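PDB 2V2G: peroxiredoxin 6 from Arenicola marina, which reduces peroxides as a thiol-dependent antioxidant enzyme, probably turning hydrogen peroxide and organic hydroperoxides into water and alcohols. Local coordinates for the interface of chains A and B. Coordinates in Å, arbitrary orientation; residue numbers count along the deposited sequence, not the author numbering. Chains: chain A/B, Peroxiredoxin 6.

The interface of chains A and B. Residues chain A 172-174, 184; chain B 44, 147-148, 150.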
loop_
_atom_site.group_PDB
_atom_site.type_symbol
_atom_site.label_atom_id
_atom_site.label_comp_id
_atom_site.label_asym_id
_atom_site.label_seq_id
_atom_site.Cartn_x
_atom_site.Cartn_y
_atom_site.Cartn_z
ATOM N N ALA A 172 -13.094 -12.676 -5.502
ATOM C CA ALA A 172 -11.930 -11.770 -5.333
ATOM C C ALA A 172 -12.297 -10.493 -6.057
ATOM O O ALA A 172 -13.023 -10.503 -7.027
ATOM C CB ALA A 172 -10.640 -12.388 -5.892
ATOM N N THR A 173 -11.748 -9.352 -5.620
ATOM C CA THR A 173 -12.181 -8.070 -6.139
ATOM C C THR A 173 -11.173 -7.588 -7.224
ATOM O O THR A 173 -9.939 -7.604 -7.022
ATOM C CB THR A 173 -12.309 -6.988 -5.039
ATOM O OG1 THR A 173 -11.099 -6.818 -4.319
ATOM C CG2 THR A 173 -13.476 -7.379 -4.073
ATOM N N PRO A 174 -11.733 -7.208 -8.395
ATOM C CA PRO A 174 -10.854 -6.860 -9.523
ATOM C C PRO A 174 -10.112 -5.526 -9.371
ATOM O O PRO A 174 -10.346 -4.786 -8.439
ATOM C CB PRO A 174 -11.786 -6.869 -10.727
ATOM C CG PRO A 174 -13.108 -6.566 -10.153
ATOM C CD PRO A 174 -13.145 -7.227 -8.777
ATOM N N MET A 184 -14.919 -11.087 -9.108
ATOM C CA MET A 184 -14.534 -12.264 -9.824
ATOM C C MET A 184 -14.752 -13.492 -9.005
ATOM O O MET A 184 -14.475 -13.510 -7.815
ATOM C CB MET A 184 -13.053 -12.187 -10.249
ATOM C CG MET A 184 -12.614 -10.884 -10.791
ATOM S SD MET A 184 -13.568 -10.231 -12.159
ATOM C CE MET A 184 -13.472 -11.546 -13.250
ATOM N N VAL B 44 -8.686 -11.761 -11.449
ATOM C CA VAL B 44 -8.267 -10.455 -10.921
ATOM C C VAL B 44 -6.948 -10.074 -11.555
ATOM O O VAL B 44 -6.755 -8.969 -11.994
ATOM C CB VAL B 44 -8.176 -10.405 -9.402
ATOM C CG1 VAL B 44 -7.506 -9.110 -8.905
ATOM C CG2 VAL B 44 -9.597 -10.556 -8.827
ATOM N N ALA B 147 -3.915 -11.953 -2.540
ATOM C CA ALA B 147 -4.518 -12.463 -3.769
ATOM C C ALA B 147 -5.998 -12.051 -3.953
ATOM O O ALA B 147 -6.533 -11.867 -5.057
ATOM C CB ALA B 147 -4.326 -14.025 -3.877
ATOM N N THR B 148 -6.677 -11.925 -2.828
ATOM C CA THR B 148 -8.115 -11.644 -2.809
ATOM C C THR B 148 -8.483 -10.248 -3.338
ATOM O O THR B 148 -9.626 -9.984 -3.689
ATOM C CB THR B 148 -8.684 -11.627 -1.352
ATOM O OG1 THR B 148 -7.932 -10.736 -0.487
ATOM C CG2 THR B 148 -8.694 -12.995 -0.747
ATOM N N GLY B 150 -7.681 -6.916 -5.594
ATOM C CA GLY B 150 -7.051 -6.221 -6.692
ATOM C C GLY B 150 -6.624 -4.843 -6.245
ATOM O O GLY B 150 -7.232 -4.167 -5.417
HETATM O O HOH W 1 -9.952 -4.694 -5.610
#
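A:Thr173 pairs its backbone with the B:Thr148 to B:Gly150 loop, a small case of direct hydrogen bonding across a subunit interface through main-chain groups. Its amide N donates to the carbonyl O of B:Thr148 at 2.9 Å, nearly straight at the hydrogen (164°). In return, B:Gly150 N gives a more bent bond of 2.8 Å to A:Thr173 O. One residue of chain A thus both donates and accepts, which would hold the two segments in register.

Water extends this pairing. A:Thr173 OG1 lies between its own backbone N and carbonyl carbon (chi1 56°), which turns the hydroxyl towards water 1 at 2.7 Å. The same water reaches the carbonyl O atoms of A:Pro174 and B:Gly150, bridging the chains.

Apolar packing centres on B:Val44. Its CG2 branch points into chain A, meeting A:Ala172 CB at 3.6 Å and, on another flank, the CG methylene of A:Met184, while A:Pro174 CA stands farther off at 4.0 Å. With CG1 anti to the backbone N (chi1 170°), that methyl comes within 3.4 Å of A:Thr173 O, and CG2 also lies close to this oxygen.

B:Val44 belongs to the start of helix 43-54, next to the peroxidatic position B:Ser45, an engineered replacement for cysteine. The C-terminal region of chain A, through the end of strand 171-172, the loop that follows it and strand 183-185, therefore packs beside the partner's active-site helix, with a two-fold twin elsewhere in the dimer.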